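Long-range contacts in 1-deoxy-D-xylulose 5-phosphate reductoisomerase (Zymomonas mobilis, PDB 1R0K), which catalyses the NADPH-dependent rearrangement and reduction of 1-deoxy-D-xylulose 5-phosphate to 2-C-methyl-D-erythritol 4-phosphate in isoprenoid biosynthesis: residues L10-S15 with I34-N39; T20-E25 with D265-I270. All coordinates share one frame; numbering follows the deposited sequence.

Contact 1 of 2, residues L10-S15 with I34-N39. With ACT (acetate ion), chain F.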
ATOM      1  N   LEU B  10      25.950 -12.826   2.172  1.00 12.70           N
ATOM      2  CA  LEU B  10      26.200 -14.194   1.736  1.00 14.47           C
ATOM      3  C   LEU B  10      25.752 -14.240   0.275  1.00 15.32           C
ATOM      4  O   LEU B  10      24.564 -14.127  -0.013  1.00 15.01           O
ATOM      5  CB  LEU B  10      25.381 -15.167   2.586  1.00 13.84           C
ATOM      6  CG  LEU B  10      25.564 -15.011   4.101  1.00 15.15           C
ATOM      7  CD1 LEU B  10      24.638 -15.974   4.818  1.00 14.70           C
ATOM      8  CD2 LEU B  10      27.031 -15.277   4.486  1.00 13.63           C
ATOM      9  N   GLY B  11      26.707 -14.395  -0.640  1.00 15.63           N
ATOM     10  CA  GLY B  11      26.390 -14.416  -2.058  1.00 15.66           C
ATOM     11  C   GLY B  11      26.415 -12.972  -2.532  1.00 16.85           C
ATOM     12  O   GLY B  11      25.424 -12.447  -3.033  1.00 17.03           O
ATOM     13  N   ALA B  12      27.569 -12.331  -2.374  1.00 15.54           N
ATOM     14  CA  ALA B  12      27.728 -10.927  -2.727  1.00 15.03           C
ATOM     15  C   ALA B  12      28.073 -10.621  -4.176  1.00 15.73           C
ATOM     16  O   ALA B  12      28.149  -9.454  -4.549  1.00 15.72           O
ATOM     17  CB  ALA B  12      28.774 -10.303  -1.818  1.00 14.36           C
ATOM     18  N   THR B  13      28.272 -11.650  -4.994  1.00 16.14           N
ATOM     19  CA  THR B  13      28.645 -11.428  -6.390  1.00 19.20           C
ATOM     20  C   THR B  13      27.533 -11.656  -7.404  1.00 19.26           C
ATOM     21  O   THR B  13      27.704 -11.371  -8.590  1.00 20.10           O
ATOM     22  CB  THR B  13      29.847 -12.298  -6.767  1.00 19.73           C
ATOM     23  OG1 THR B  13      29.540 -13.669  -6.497  1.00 18.52           O
ATOM     24  CG2 THR B  13      31.076 -11.883  -5.951  1.00 21.97           C
ATOM     25  N   GLY B  14      26.398 -12.175  -6.947  1.00 19.02           N
ATOM     26  CA  GLY B  14      25.280 -12.390  -7.847  1.00 17.77           C
ATOM     27  C   GLY B  14      24.582 -11.054  -8.035  1.00 16.76           C
ATOM     28  O   GLY B  14      25.093 -10.037  -7.570  1.00 15.90           O
ATOM     29  N   SER B  15      23.429 -11.035  -8.698  1.00 15.69           N
ATOM     30  CA  SER B  15      22.714  -9.776  -8.913  1.00 16.76           C
ATOM     31  C   SER B  15      22.226  -9.159  -7.602  1.00 15.94           C
ATOM     32  O   SER B  15      22.348  -7.951  -7.399  1.00 16.51           O
ATOM     33  CB  SER B  15      21.528  -9.981  -9.865  1.00 17.04           C
ATOM     34  OG  SER B  15      20.642 -10.965  -9.371  1.00 24.06           O
ATOM     35  N   ILE B  34      31.289  -7.082   7.614  1.00 15.99           N
ATOM     36  CA  ILE B  34      31.978  -8.141   8.329  1.00 16.88           C
ATOM     37  C   ILE B  34      32.476  -9.158   7.309  1.00 16.28           C
ATOM     38  O   ILE B  34      33.659  -9.193   6.981  1.00 16.72           O
ATOM     39  CB  ILE B  34      31.040  -8.848   9.337  1.00 18.49           C
ATOM     40  CG1 ILE B  34      30.508  -7.836  10.356  1.00 20.27           C
ATOM     41  CG2 ILE B  34      31.793  -9.960  10.063  1.00 19.52           C
ATOM     42  CD1 ILE B  34      31.586  -7.144  11.164  1.00 23.60           C
ATOM     43  N   ALA B  35      31.571  -9.979   6.791  1.00 14.92           N
ATOM     44  CA  ALA B  35      31.966 -10.979   5.811  1.00 14.45           C
ATOM     45  C   ALA B  35      31.225 -10.858   4.492  1.00 14.28           C
ATOM     46  O   ALA B  35      30.078 -10.416   4.439  1.00 13.58           O
ATOM     47  CB  ALA B  35      31.766 -12.373   6.381  1.00 13.62           C
ATOM     48  N   LEU B  36      31.912 -11.240   3.423  1.00 14.63           N
ATOM     49  CA  LEU B  36      31.331 -11.258   2.090  1.00 13.65           C
ATOM     50  C   LEU B  36      31.682 -12.637   1.565  1.00 14.39           C
ATOM     51  O   LEU B  36      32.779 -13.131   1.814  1.00 15.03           O
ATOM     52  CB  LEU B  36      31.963 -10.197   1.186  1.00 14.20           C
ATOM     53  CG  LEU B  36      31.766  -8.719   1.525  1.00 14.50           C
ATOM     54  CD1 LEU B  36      32.361  -7.886   0.394  1.00 14.23           C
ATOM     55  CD2 LEU B  36      30.279  -8.396   1.702  1.00 11.50           C
ATOM     56  N   THR B  37      30.758 -13.276   0.859  1.00 14.37           N
ATOM     57  CA  THR B  37      31.051 -14.594   0.321  1.00 15.16           C
ATOM     58  C   THR B  37      30.626 -14.654  -1.131  1.00 17.25           C
ATOM     59  O   THR B  37      29.776 -13.883  -1.572  1.00 16.07           O
ATOM     60  CB  THR B  37      30.303 -15.708   1.073  1.00 15.91           C
ATOM     61  OG1 THR B  37      28.944 -15.766   0.618  1.00 13.94           O
ATOM     62  CG2 THR B  37      30.332 -15.451   2.571  1.00 13.27           C
ATOM     63  N   ALA B  38      31.235 -15.569  -1.873  1.00 18.40           N
ATOM     64  CA  ALA B  38      30.906 -15.764  -3.275  1.00 19.74           C
ATOM     65  C   ALA B  38      31.016 -17.257  -3.545  1.00 21.60           C
ATOM     66  O   ALA B  38      31.411 -18.022  -2.666  1.00 19.99           O
ATOM     67  CB  ALA B  38      31.868 -14.983  -4.163  1.00 18.72           C
ATOM     68  N   ASN B  39      30.655 -17.674  -4.752  1.00 24.45           N
ATOM     69  CA  ASN B  39      30.721 -19.083  -5.112  1.00 27.19           C
ATOM     70  C   ASN B  39      31.998 -19.382  -5.893  1.00 28.37           C
ATOM     71  O   ASN B  39      32.840 -20.154  -5.440  1.00 28.44           O
ATOM     72  CB  ASN B  39      29.494 -19.468  -5.941  1.00 27.80           C
ATOM     73  CG  ASN B  39      29.436 -20.954  -6.237  1.00 30.71           C
ATOM     74  OD1 ASN B  39      29.500 -21.780  -5.328  1.00 30.64           O
ATOM     75  ND2 ASN B  39      29.305 -21.301  -7.513  1.00 31.78           N
TER
HETATM   76  C   ACT F1302      29.463 -16.632  -8.104  1.00 44.93           C
HETATM   77  O   ACT F1302      30.316 -16.174  -7.229  1.00 45.03           O
HETATM   78  OXT ACT F1302      29.611 -17.679  -8.816  1.00 46.11           O
HETATM   79  CH3 ACT F1302      28.167 -15.935  -8.366  1.00 45.02           C
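Thr37, near the end of strand 31-38, meets Leu10, Gly11 and Ala12 where strand 5-10 turns into the glycine-rich loop of a Rossmann-type dinucleotide-binding domain. The tight part centres on this threonine. Its OG1 lies between its own backbone N and carbonyl carbon (chi1 79°), a torsion that turns the hydroxyl to the loop and leaves CG2 for Leu10. Gly11 N donates to Thr37 OG1 over 2.9 Å, bent to 143°, and more weakly to Thr37 O over 3.2 Å. Ala12 N reaches the same Thr37 O at 2.8 Å and nearly straight (171°), so this carbonyl takes one strong and one weak bond from successive loop amides. On the side-chain face, Leu10 CD2 packs on Thr37 CG2 at 3.8 Å, with Leu86 of helix 83-90 also against Thr37. An alanine in place of Thr37 would probably cost Gly11 N its better acceptor, OG1, and open a gap beside Leu10 CD2. Gly11 itself has a positive phi at which a side chain would collide with the carbonyl O of Leu10.

Toward Gly14 and Asn39, which are exposed, the contact thins out: Thr13 CG2 rests on Ala38 CB at 3.7 Å, and an acetate ion, probably from the crystallisation liquor, joins the two segments. Arg40 N and Asn41 N also bind it. Thr13, Arg40 and Asn41 are predicted NADPH-binding residues, and in NADP-dependent Rossmann enzymes the end of the second strand commonly holds the 2'-phosphate, so the acetate may mimic that anion. One acetate oxygen, atom O, receives both Thr13 OG1 at 2.7 Å and Asn39 N at 2.9 Å.

Contact 2 of 2, residues T20-E25 with D265-I270; sequences TLDLIE and DMRTPI
Leu23 and Arg267 give the apolar part of this contact between helix 15-25 and helix 267-275. Leu23 CD2 lies 3.9 Å from Arg267 CD, the leucine crossing the arginine's aliphatic stem at a slant, while Leu23 CD1 sits over the backbone, 3.6 Å from Arg267 O. Deeper in, Ile270 presents CD1 and CG2 to Thr20, the two side chains crossing at about a right angle; CD1 comes to 3.7 Å from Thr20 OG1, a hydroxyl already bonded to Ile16 O one turn back.

The charged part runs along the arginine's edge. Two arginine nitrogens each take one oxygen of Asp265: Arg267 NH2 meets the syn lone pair of Asp265 OD2 at 2.8 Å, and Arg267 NE meets Asp265 OD1 at 3.1 Å. That OD1 also accepts Arg267 N (2.9 Å), a capping bond in the turn that leads into the helix, and both donors come from one face of the carboxylate. The bend at chi3 (-64°) swings the guanidinium toward Asp265. Across the contact, Asp22 OD2 lies near the guanidinium plane, its carboxylate turned 67° from it; this salt bridge to NH1 is doubtful, since NH1 lies too close to another atom of the model.

Asp22 OD2 also pairs with Arg26 NE; if the NH1 bond holds, Asp22 would link Arg26 to the Arg267-Asp265 pair. The near-planar bonds to Asp265 probably fix the guanidinium's rotation, and Asp22 may add to this.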
ATOM      1  N   THR B  20      22.943  -5.190  -3.360  1.00 10.27           N
ATOM      2  CA  THR B  20      23.087  -4.991  -1.923  1.00 10.51           C
ATOM      3  C   THR B  20      24.337  -4.165  -1.630  1.00 11.54           C
ATOM      4  O   THR B  20      24.293  -3.233  -0.834  1.00 10.89           O
ATOM      5  CB  THR B  20      23.176  -6.342  -1.177  1.00 11.16           C
ATOM      6  OG1 THR B  20      21.995  -7.109  -1.442  1.00  9.35           O
ATOM      7  CG2 THR B  20      23.296  -6.116   0.335  1.00 11.44           C
ATOM      8  N   LEU B  21      25.452  -4.501  -2.276  1.00 12.30           N
ATOM      9  CA  LEU B  21      26.694  -3.756  -2.058  1.00 13.65           C
ATOM     10  C   LEU B  21      26.567  -2.309  -2.526  1.00 12.97           C
ATOM     11  O   LEU B  21      27.116  -1.397  -1.906  1.00 14.33           O
ATOM     12  CB  LEU B  21      27.857  -4.447  -2.769  1.00 15.84           C
ATOM     13  CG  LEU B  21      28.482  -5.581  -1.945  1.00 16.01           C
ATOM     14  CD1 LEU B  21      29.433  -6.390  -2.793  1.00 17.31           C
ATOM     15  CD2 LEU B  21      29.199  -4.987  -0.748  1.00 15.77           C
ATOM     16  N   ASP B  22      25.839  -2.105  -3.618  1.00 14.02           N
ATOM     17  CA  ASP B  22      25.621  -0.765  -4.149  1.00 14.80           C
ATOM     18  C   ASP B  22      25.094   0.126  -3.023  1.00 14.85           C
ATOM     19  O   ASP B  22      25.624   1.207  -2.772  1.00 13.94           O
ATOM     20  CB  ASP B  22      24.602  -0.806  -5.296  1.00 14.78           C
ATOM     21  CG  ASP B  22      24.351   0.567  -5.910  1.00 17.38           C
ATOM     22  OD1 ASP B  22      25.090   0.957  -6.840  1.00 15.67           O
ATOM     23  OD2 ASP B  22      23.416   1.261  -5.456  1.00 17.35           O
ATOM     24  N   LEU B  23      24.061  -0.340  -2.327  1.00 14.15           N
ATOM     25  CA  LEU B  23      23.473   0.442  -1.246  1.00 14.64           C
ATOM     26  C   LEU B  23      24.394   0.571  -0.040  1.00 15.15           C
ATOM     27  O   LEU B  23      24.449   1.624   0.594  1.00 16.90           O
ATOM     28  CB  LEU B  23      22.130  -0.167  -0.813  1.00 15.91           C
ATOM     29  CG  LEU B  23      21.057  -0.236  -1.906  1.00 14.71           C
ATOM     30  CD1 LEU B  23      19.718  -0.646  -1.289  1.00 12.83           C
ATOM     31  CD2 LEU B  23      20.925   1.122  -2.580  1.00 15.52           C
ATOM     32  N   ILE B  24      25.117  -0.499   0.280  1.00 16.26           N
ATOM     33  CA  ILE B  24      26.036  -0.469   1.415  1.00 15.57           C
ATOM     34  C   ILE B  24      27.172   0.530   1.178  1.00 14.25           C
ATOM     35  O   ILE B  24      27.508   1.326   2.053  1.00 14.46           O
ATOM     36  CB  ILE B  24      26.655  -1.868   1.676  1.00 15.79           C
ATOM     37  CG1 ILE B  24      25.571  -2.831   2.165  1.00 14.69           C
ATOM     38  CG2 ILE B  24      27.781  -1.760   2.708  1.00 14.78           C
ATOM     39  CD1 ILE B  24      26.035  -4.266   2.309  1.00 16.11           C
ATOM     40  N   GLU B  25      27.752   0.492  -0.014  1.00 14.92           N
ATOM     41  CA  GLU B  25      28.860   1.380  -0.332  1.00 16.80           C
ATOM     42  C   GLU B  25      28.511   2.866  -0.433  1.00 17.31           C
ATOM     43  O   GLU B  25      29.400   3.718  -0.364  1.00 16.76           O
ATOM     44  CB  GLU B  25      29.560   0.874  -1.588  1.00 17.17           C
ATOM     45  CG  GLU B  25      30.349  -0.400  -1.300  1.00 19.12           C
ATOM     46  CD  GLU B  25      31.085  -0.928  -2.505  1.00 22.24           C
ATOM     47  OE1 GLU B  25      30.514  -1.768  -3.238  1.00 22.10           O
ATOM     48  OE2 GLU B  25      32.234  -0.489  -2.719  1.00 23.44           O
ATOM     49  N   ASP B 265      13.639  -2.183 -10.123  1.00 13.21           N
ATOM     50  CA  ASP B 265      14.933  -2.109  -9.439  1.00 13.15           C
ATOM     51  C   ASP B 265      14.900  -2.854  -8.101  1.00 13.26           C
ATOM     52  O   ASP B 265      14.150  -2.487  -7.191  1.00 11.58           O
ATOM     53  CB  ASP B 265      15.302  -0.647  -9.190  1.00 14.93           C
ATOM     54  CG  ASP B 265      16.787  -0.446  -8.945  1.00 16.87           C
ATOM     55  OD1 ASP B 265      17.400  -1.263  -8.226  1.00 14.15           O
ATOM     56  OD2 ASP B 265      17.337   0.547  -9.467  1.00 17.48           O
ATOM     57  N   MET B 266      15.732  -3.883  -7.975  1.00 11.95           N
ATOM     58  CA  MET B 266      15.768  -4.670  -6.750  1.00 12.15           C
ATOM     59  C   MET B 266      16.330  -3.907  -5.556  1.00 11.56           C
ATOM     60  O   MET B 266      16.266  -4.388  -4.426  1.00 11.21           O
ATOM     61  CB  MET B 266      16.560  -5.961  -6.971  1.00 11.97           C
ATOM     62  CG  MET B 266      15.807  -7.021  -7.766  1.00 13.69           C
ATOM     63  SD  MET B 266      14.233  -7.483  -6.986  1.00 16.59           S
ATOM     64  CE  MET B 266      14.805  -8.313  -5.477  1.00 14.90           C
ATOM     65  N   ARG B 267      16.891  -2.723  -5.795  1.00 11.81           N
ATOM     66  CA  ARG B 267      17.417  -1.938  -4.683  1.00 11.65           C
ATOM     67  C   ARG B 267      16.269  -1.403  -3.832  1.00 11.22           C
ATOM     68  O   ARG B 267      16.470  -1.015  -2.684  1.00 12.17           O
ATOM     69  CB  ARG B 267      18.296  -0.783  -5.183  1.00 12.90           C
ATOM     70  CG  ARG B 267      19.689  -1.244  -5.609  1.00 13.32           C
ATOM     71  CD  ARG B 267      20.518  -0.119  -6.204  1.00 13.07           C
ATOM     72  NE  ARG B 267      19.932   0.381  -7.444  1.00 13.52           N
ATOM     73  CZ  ARG B 267      20.522   1.263  -8.246  1.00 17.81           C
ATOM     74  NH1 ARG B 267      21.724   1.738  -7.934  1.00 16.39           N
ATOM     75  NH2 ARG B 267      19.905   1.685  -9.345  1.00 15.08           N
ATOM     76  N   THR B 268      15.061  -1.386  -4.386  1.00  9.76           N
ATOM     77  CA  THR B 268      13.922  -0.904  -3.610  1.00  9.46           C
ATOM     78  C   THR B 268      13.597  -1.915  -2.510  1.00  8.28           C
ATOM     79  O   THR B 268      13.575  -1.562  -1.338  1.00  9.04           O
ATOM     80  CB  THR B 268      12.688  -0.638  -4.502  1.00  8.71           C
ATOM     81  OG1 THR B 268      12.958   0.492  -5.341  1.00  9.03           O
ATOM     82  CG2 THR B 268      11.452  -0.343  -3.642  1.00  7.97           C
ATOM     83  N   PRO B 269      13.333  -3.183  -2.871  1.00  9.05           N
ATOM     84  CA  PRO B 269      13.041  -4.140  -1.796  1.00  9.83           C
ATOM     85  C   PRO B 269      14.270  -4.382  -0.904  1.00 10.63           C
ATOM     86  O   PRO B 269      14.141  -4.533   0.308  1.00  9.95           O
ATOM     87  CB  PRO B 269      12.596  -5.398  -2.555  1.00  9.36           C
ATOM     88  CG  PRO B 269      13.290  -5.258  -3.899  1.00 10.81           C
ATOM     89  CD  PRO B 269      13.084  -3.790  -4.190  1.00  9.54           C
ATOM     90  N   ILE B 270      15.463  -4.414  -1.496  1.00  9.87           N
ATOM     91  CA  ILE B 270      16.668  -4.625  -0.697  1.00 10.50           C
ATOM     92  C   ILE B 270      16.819  -3.441   0.251  1.00 10.37           C
ATOM     93  O   ILE B 270      17.040  -3.618   1.448  1.00  9.73           O
ATOM     94  CB  ILE B 270      17.945  -4.750  -1.582  1.00  9.57           C
ATOM     95  CG1 ILE B 270      17.899  -6.046  -2.395  1.00  7.90           C
ATOM     96  CG2 ILE B 270      19.199  -4.752  -0.707  1.00 11.91           C
ATOM     97  CD1 ILE B 270      19.021  -6.178  -3.405  1.00  8.46           C
TER

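In the fold
From the N terminus the chain runs along strand 5-10, through the loop 10-15 into helix 15-25, and on into strand 31-38, parallel to the first. Contact 1 closes this first right-handed beta-alpha-beta crossover of the seven-stranded parallel sheet. Contact 2 starts inside that loop, at 20-25, but its partner 265-270 comes 240 residues later, after the rest of the Rossmann-type sheet and the four-stranded mixed sheet; the two contacts therefore cross. They touch where Leu21 CD1 packs on Ala12 O. Contact 1 ties the loop after strand 5-10 to strand 31-38, and contact 2 ties helix 15-25 to helix 267-275, whose Thr268 hydrogen-bonds Asp254 O of the second subunit.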